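Local coordinates for protein GH3 beta-N-acetylglucosaminidase (PDB 6K5J) that hydrolyses beta-linked N-acetylglucosamine units, probably from the non-reducing ends of saccharides, as a family 3 glycoside hydrolase, at residues A[204-208]-A[234-238]; A[384-388]-A[449-453]. All coordinates share one frame. Residues are numbered along the deposited sequence.

Contact 1 of 2, residues A[204-208]-A[234-238]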
ATOM      1  N   ALA A 204      -6.885   7.389  24.538  1.00 27.19           N
ATOM      2  CA  ALA A 204      -7.071   6.445  25.623  1.00 28.91           C
ATOM      3  C   ALA A 204      -7.371   5.051  25.088  1.00 28.27           C
ATOM      4  O   ALA A 204      -7.806   4.861  23.948  1.00 23.69           O
ATOM      5  CB  ALA A 204      -8.209   6.898  26.542  1.00 30.15           C
ATOM      6  N   ARG A 205      -7.162   4.068  25.960  1.00 29.29           N
ATOM      7  CA  ARG A 205      -7.342   2.674  25.587  1.00 26.69           C
ATOM      8  C   ARG A 205      -8.755   2.398  25.073  1.00 25.63           C
ATOM      9  O   ARG A 205      -8.932   1.605  24.143  1.00 25.38           O
ATOM     10  CB  ARG A 205      -6.997   1.805  26.792  1.00 28.99           C
ATOM     11  CG  ARG A 205      -6.926   0.353  26.534  1.00 29.00           C
ATOM     12  CD  ARG A 205      -5.927  -0.008  25.444  1.00 25.58           C
ATOM     13  NE  ARG A 205      -6.240  -1.370  25.051  1.00 28.28           N
ATOM     14  CZ  ARG A 205      -5.659  -2.443  25.570  1.00 26.88           C
ATOM     15  NH1 ARG A 205      -4.687  -2.311  26.469  1.00 30.62           N
ATOM     16  NH2 ARG A 205      -6.045  -3.643  25.174  1.00 27.84           N
ATOM     17  N   GLU A 206      -9.780   3.040  25.656  1.00 21.81           N
ATOM     18  CA  GLU A 206     -11.141   2.801  25.176  1.00 27.01           C
ATOM     19  C   GLU A 206     -11.264   3.130  23.694  1.00 26.87           C
ATOM     20  O   GLU A 206     -11.998   2.462  22.958  1.00 22.96           O
ATOM     21  CB  GLU A 206     -12.168   3.611  25.978  1.00 27.21           C
ATOM     22  CG  GLU A 206     -12.092   5.138  25.855  1.00 29.15           C
ATOM     23  CD  GLU A 206     -12.786   5.713  24.602  1.00 43.43           C
ATOM     24  OE1 GLU A 206     -12.365   6.806  24.145  1.00 41.48           O
ATOM     25  OE2 GLU A 206     -13.730   5.080  24.064  1.00 39.99           O
ATOM     26  N   ARG A 207     -10.566   4.165  23.241  1.00 25.32           N
ATOM     27  CA  ARG A 207     -10.669   4.529  21.839  1.00 26.14           C
ATOM     28  C   ARG A 207      -9.915   3.528  20.970  1.00 24.82           C
ATOM     29  O   ARG A 207     -10.422   3.105  19.925  1.00 23.22           O
ATOM     30  CB  ARG A 207     -10.169   5.963  21.654  1.00 29.16           C
ATOM     31  CG  ARG A 207      -9.435   6.217  20.373  1.00 35.48           C
ATOM     32  CD  ARG A 207     -10.320   6.214  19.139  1.00 28.26           C
ATOM     33  NE  ARG A 207      -9.415   6.391  18.016  1.00 30.65           N
ATOM     34  CZ  ARG A 207      -9.077   7.574  17.522  1.00 28.47           C
ATOM     35  NH1 ARG A 207      -9.629   8.682  18.008  1.00 24.66           N
ATOM     36  NH2 ARG A 207      -8.210   7.642  16.524  1.00 28.80           N
ATOM     37  N   LEU A 208      -8.723   3.099  21.414  1.00 21.84           N
ATOM     38  CA  LEU A 208      -7.978   2.095  20.660  1.00 21.56           C
ATOM     39  C   LEU A 208      -8.760   0.790  20.564  1.00 21.68           C
ATOM     40  O   LEU A 208      -8.746   0.129  19.520  1.00 18.81           O
ATOM     41  CB  LEU A 208      -6.604   1.853  21.301  1.00 20.97           C
ATOM     42  CG  LEU A 208      -5.665   3.062  21.419  1.00 23.05           C
ATOM     43  CD1 LEU A 208      -4.340   2.681  22.085  1.00 21.10           C
ATOM     44  CD2 LEU A 208      -5.419   3.699  20.041  1.00 22.89           C
ATOM     45  N   PHE A 234       2.210   4.910  21.187  1.00 20.85           N
ATOM     46  CA  PHE A 234       0.867   4.756  21.751  1.00 25.31           C
ATOM     47  C   PHE A 234       0.984   4.849  23.270  1.00 26.82           C
ATOM     48  O   PHE A 234       1.057   3.826  23.962  1.00 24.82           O
ATOM     49  CB  PHE A 234       0.227   3.430  21.325  1.00 24.26           C
ATOM     50  CG  PHE A 234      -0.042   3.329  19.838  1.00 22.22           C
ATOM     51  CD1 PHE A 234       0.968   2.944  18.966  1.00 23.00           C
ATOM     52  CD2 PHE A 234      -1.293   3.631  19.324  1.00 21.69           C
ATOM     53  CE1 PHE A 234       0.736   2.863  17.598  1.00 20.66           C
ATOM     54  CE2 PHE A 234      -1.537   3.558  17.963  1.00 21.07           C
ATOM     55  CZ  PHE A 234      -0.521   3.169  17.096  1.00 21.52           C
ATOM     56  N   PRO A 235       1.002   6.064  23.823  1.00 28.40           N
ATOM     57  CA  PRO A 235       1.191   6.212  25.281  1.00 26.66           C
ATOM     58  C   PRO A 235       0.150   5.507  26.136  1.00 29.66           C
ATOM     59  O   PRO A 235       0.443   5.215  27.300  1.00 29.48           O
ATOM     60  CB  PRO A 235       1.140   7.733  25.497  1.00 27.55           C
ATOM     61  CG  PRO A 235       0.568   8.303  24.217  1.00 27.74           C
ATOM     62  CD  PRO A 235       0.982   7.365  23.133  1.00 23.87           C
ATOM     63  N   ALA A 236      -1.058   5.236  25.626  1.00 26.19           N
ATOM     64  CA  ALA A 236      -2.028   4.494  26.431  1.00 28.07           C
ATOM     65  C   ALA A 236      -1.614   3.044  26.636  1.00 31.44           C
ATOM     66  O   ALA A 236      -2.112   2.392  27.563  1.00 32.38           O
ATOM     67  CB  ALA A 236      -3.419   4.537  25.790  1.00 25.96           C
ATOM     68  N   VAL A 237      -0.732   2.527  25.784  1.00 26.91           N
ATOM     69  CA  VAL A 237      -0.240   1.164  25.884  1.00 26.50           C
ATOM     70  C   VAL A 237       1.191   1.122  26.399  1.00 30.60           C
ATOM     71  O   VAL A 237       1.524   0.290  27.246  1.00 28.58           O
ATOM     72  CB  VAL A 237      -0.352   0.435  24.525  1.00 26.29           C
ATOM     73  CG1 VAL A 237       0.044  -1.036  24.675  1.00 25.27           C
ATOM     74  CG2 VAL A 237      -1.756   0.548  23.977  1.00 27.87           C
ATOM     75  N   GLU A 238       2.042   2.014  25.905  1.00 29.89           N
ATOM     76  CA  GLU A 238       3.470   2.011  26.211  1.00 27.35           C
ATOM     77  C   GLU A 238       3.852   3.335  26.855  1.00 31.31           C
ATOM     78  O   GLU A 238       3.860   4.377  26.170  1.00 30.56           O
ATOM     79  CB  GLU A 238       4.289   1.772  24.945  1.00 26.84           C
ATOM     80  CG  GLU A 238       5.792   1.899  25.120  1.00 28.74           C
ATOM     81  CD  GLU A 238       6.329   0.990  26.219  1.00 33.96           C
ATOM     82  OE1 GLU A 238       6.752   1.518  27.270  1.00 39.71           O
ATOM     83  OE2 GLU A 238       6.325  -0.249  26.032  1.00 31.08           O
TER
HETATM   84  O   HOH W   1      -3.349  -0.104  27.799  1.00 36.99           O

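Contact 2 of 2, residues A[384-388]-A[449-453]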
ATOM      1  N   LEU A 384     -21.086  15.784 -19.259  1.00 27.98           N
ATOM      2  CA  LEU A 384     -20.406  16.499 -20.331  1.00 31.06           C
ATOM      3  C   LEU A 384     -21.279  16.587 -21.581  1.00 34.00           C
ATOM      4  O   LEU A 384     -22.034  15.665 -21.899  1.00 30.18           O
ATOM      5  CB  LEU A 384     -19.087  15.801 -20.667  1.00 25.52           C
ATOM      6  CG  LEU A 384     -18.026  15.763 -19.563  1.00 26.49           C
ATOM      7  CD1 LEU A 384     -16.871  14.863 -19.983  1.00 25.45           C
ATOM      8  CD2 LEU A 384     -17.522  17.156 -19.237  1.00 26.48           C
ATOM      9  N   ASP A 385     -21.161  17.704 -22.296  1.00 30.63           N
ATOM     10  CA  ASP A 385     -21.820  17.891 -23.589  1.00 31.55           C
ATOM     11  C   ASP A 385     -20.878  17.389 -24.682  1.00 27.59           C
ATOM     12  O   ASP A 385     -19.845  18.008 -24.953  1.00 27.27           O
ATOM     13  CB  ASP A 385     -22.188  19.363 -23.779  1.00 33.41           C
ATOM     14  CG  ASP A 385     -22.917  19.643 -25.092  1.00 34.57           C
ATOM     15  OD1 ASP A 385     -22.931  18.785 -25.998  1.00 31.23           O
ATOM     16  OD2 ASP A 385     -23.477  20.750 -25.214  1.00 38.69           O
ATOM     17  N   LYS A 386     -21.239  16.266 -25.309  1.00 26.29           N
ATOM     18  CA  LYS A 386     -20.372  15.633 -26.297  1.00 30.69           C
ATOM     19  C   LYS A 386     -20.157  16.496 -27.533  1.00 30.93           C
ATOM     20  O   LYS A 386     -19.185  16.277 -28.266  1.00 28.46           O
ATOM     21  CB  LYS A 386     -20.952  14.278 -26.702  1.00 30.33           C
ATOM     22  CG  LYS A 386     -19.970  13.362 -27.408  1.00 32.72           C
ATOM     23  CD  LYS A 386     -20.580  11.984 -27.602  1.00 33.62           C
ATOM     24  CE  LYS A 386     -19.695  11.103 -28.442  1.00 32.76           C
ATOM     25  NZ  LYS A 386     -20.285   9.743 -28.589  1.00 36.30           N
ATOM     26  N   THR A 387     -21.036  17.466 -27.783  1.00 31.62           N
ATOM     27  CA  THR A 387     -20.901  18.350 -28.936  1.00 31.56           C
ATOM     28  C   THR A 387     -19.908  19.479 -28.703  1.00 35.29           C
ATOM     29  O   THR A 387     -19.652  20.263 -29.630  1.00 30.69           O
ATOM     30  CB  THR A 387     -22.267  18.933 -29.311  1.00 28.37           C
ATOM     31  OG1 THR A 387     -22.692  19.868 -28.308  1.00 33.70           O
ATOM     32  CG2 THR A 387     -23.286  17.828 -29.416  1.00 32.86           C
ATOM     33  N   LYS A 388     -19.331  19.574 -27.504  1.00 27.02           N
ATOM     34  CA  LYS A 388     -18.379  20.626 -27.207  1.00 27.96           C
ATOM     35  C   LYS A 388     -17.041  20.020 -26.794  1.00 30.55           C
ATOM     36  O   LYS A 388     -17.001  18.901 -26.267  1.00 31.40           O
ATOM     37  CB  LYS A 388     -18.901  21.533 -26.084  1.00 30.33           C
ATOM     38  CG  LYS A 388     -20.147  22.326 -26.438  1.00 37.35           C
ATOM     39  CD  LYS A 388     -20.691  23.030 -25.206  1.00 42.34           C
ATOM     40  CE  LYS A 388     -21.344  24.360 -25.558  1.00 51.29           C
ATOM     41  NZ  LYS A 388     -22.499  24.196 -26.482  1.00 51.31           N
ATOM     42  N   SER A 449     -14.555  25.859 -22.615  1.00 30.58           N
ATOM     43  CA  SER A 449     -15.294  26.179 -21.394  1.00 38.44           C
ATOM     44  C   SER A 449     -15.599  24.945 -20.538  1.00 33.32           C
ATOM     45  O   SER A 449     -15.714  25.068 -19.309  1.00 30.09           O
ATOM     46  CB  SER A 449     -16.584  26.926 -21.747  1.00 38.94           C
ATOM     47  OG  SER A 449     -17.687  26.050 -21.832  1.00 45.45           O
ATOM     48  N   GLN A 450     -15.731  23.765 -21.152  1.00 28.87           N
ATOM     49  CA  GLN A 450     -15.880  22.511 -20.414  1.00 30.25           C
ATOM     50  C   GLN A 450     -14.517  22.054 -19.913  1.00 26.07           C
ATOM     51  O   GLN A 450     -13.696  21.562 -20.699  1.00 24.66           O
ATOM     52  CB  GLN A 450     -16.481  21.421 -21.295  1.00 31.28           C
ATOM     53  CG  GLN A 450     -17.960  21.512 -21.523  1.00 34.56           C
ATOM     54  CD  GLN A 450     -18.505  20.234 -22.118  1.00 33.54           C
ATOM     55  OE1 GLN A 450     -19.472  19.662 -21.614  1.00 32.05           O
ATOM     56  NE2 GLN A 450     -17.880  19.773 -23.199  1.00 27.72           N
ATOM     57  N   VAL A 451     -14.292  22.156 -18.603  1.00 25.68           N
ATOM     58  CA  VAL A 451     -13.019  21.803 -17.984  1.00 22.03           C
ATOM     59  C   VAL A 451     -13.258  20.742 -16.916  1.00 23.25           C
ATOM     60  O   VAL A 451     -14.118  20.915 -16.045  1.00 24.01           O
ATOM     61  CB  VAL A 451     -12.323  23.031 -17.371  1.00 23.90           C
ATOM     62  CG1 VAL A 451     -10.985  22.615 -16.756  1.00 22.90           C
ATOM     63  CG2 VAL A 451     -12.109  24.119 -18.438  1.00 26.22           C
ATOM     64  N   VAL A 452     -12.506  19.646 -16.992  1.00 23.04           N
ATOM     65  CA  VAL A 452     -12.437  18.652 -15.924  1.00 21.76           C
ATOM     66  C   VAL A 452     -11.014  18.656 -15.389  1.00 22.26           C
ATOM     67  O   VAL A 452     -10.079  18.273 -16.104  1.00 22.03           O
ATOM     68  CB  VAL A 452     -12.807  17.237 -16.396  1.00 21.60           C
ATOM     69  CG1 VAL A 452     -12.780  16.270 -15.194  1.00 19.35           C
ATOM     70  CG2 VAL A 452     -14.161  17.205 -17.096  1.00 22.13           C
ATOM     71  N   VAL A 453     -10.845  19.044 -14.134  1.00 18.28           N
ATOM     72  CA  VAL A 453      -9.556  18.893 -13.474  1.00 20.37           C
ATOM     73  C   VAL A 453      -9.580  17.599 -12.683  1.00 19.98           C
ATOM     74  O   VAL A 453     -10.447  17.405 -11.819  1.00 19.07           O
ATOM     75  CB  VAL A 453      -9.230  20.075 -12.552  1.00 22.10           C
ATOM     76  CG1 VAL A 453      -7.884  19.817 -11.857  1.00 20.72           C
ATOM     77  CG2 VAL A 453      -9.193  21.359 -13.343  1.00 20.83           C
TER

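Contact 1 of 2, residues A[204-208]-A[234-238]
Ala-204 takes the N-cap position of helix 205-210, its carbonyl O accepting from Arg-207 N (2.9 Å) and Leu-208 N (3.2 Å). Although its own methyl points away from residues 234-238, its C atom lies 4.0 Å from CB of Ala-236. CB of Ala-236 is also 3.8 Å from N of Arg-205, so the start of the helix rests on this methyl. Arg-205 runs alongside, its CD 4.5 Å from CG2 of Val-237, and a water accepts from its NH1 (2.9 Å) and donates to O of Ala-236 (2.8 Å), while the guanidinium forms salt bridges with Asp-209 and Glu-258. Both segments belong to the TIM-barrel-like N-terminal domain of family 3; the contact joins the first turn of a short helix after barrel strand 178-184 to the loop after the next strand, 226-229. Leu-208, one helical turn beyond the cap, supplies the apolar centre. Its CD1 meets CG2 of Val-237 at 3.8 Å and CB of Ala-236 at 4.2 Å, and CD1 and CD2 of Leu-208 both lie 4.2 Å from CD2 of Phe-234, CD2 of Leu-208 at the ring edge. Val-237 also packs on Val-250 and Leu-254 of helix 249-258.

Contact 2 of 2, residues A[384-388]-A[449-453]
Gln-450, at the start of strand 450-455, gives up 104 Å² to this contact, far more than any other residue, and does so by plugging its amide into the loop 384-388. Its OE1 accepts from the backbone N of Asp-385 (2.7 Å, nearly linear at 168°), and its NE2 donates to O of Asp-385 (3.2 Å, 144°). One side-chain amide thus satisfies both the NH and the carbonyl of a single residue. That residue opens a type I beta turn, Asp-385 to Lys-388, closed by Lys-388 N to Asp-385 O (3.0 Å); OD1 of Asp-385 also accepts from Thr-387 N (2.9 Å), making an Asx turn, and from Thr-387 OG1 (2.6 Å). The turn leads into strand 390-396, the parallel neighbour of 450-455 in the mixed six-stranded sheet, and NE2 of Gln-450 bonds in addition to O of Pro-389. Leu-384, with 50 Å² covered, brings its CA to 3.5 Å from Gln-450 OE1 and sets its CD2 4.0 Å from CG2 of Val-452, two residues along on the same side of the strand. Lys-388 directs CB toward Gln-450, 3.5 Å from NE2, while its NZ leads away to a long salt bridge with Asp-385 OD2 (3.8 Å).

Contact 1 closes before contact 2 opens along the chain, and the two lie in separate parts of the molecule: their centres are about 50 Å apart, their nearest atoms about 30 Å, and they do not touch. The 204-208/234-238 pair links successive units of the N-terminal barrel domain, its centre about 25 Å from the centre of the chain, whereas the 384-388/449-453 pair joins a turn to a strand at one end of the later mixed sheet, its centre about 34 Å from the centre of the chain. Contact 1 comes nearer to the sugar, the Phe-234 side chain being about 11 Å from the bound N-acetylglucosamine.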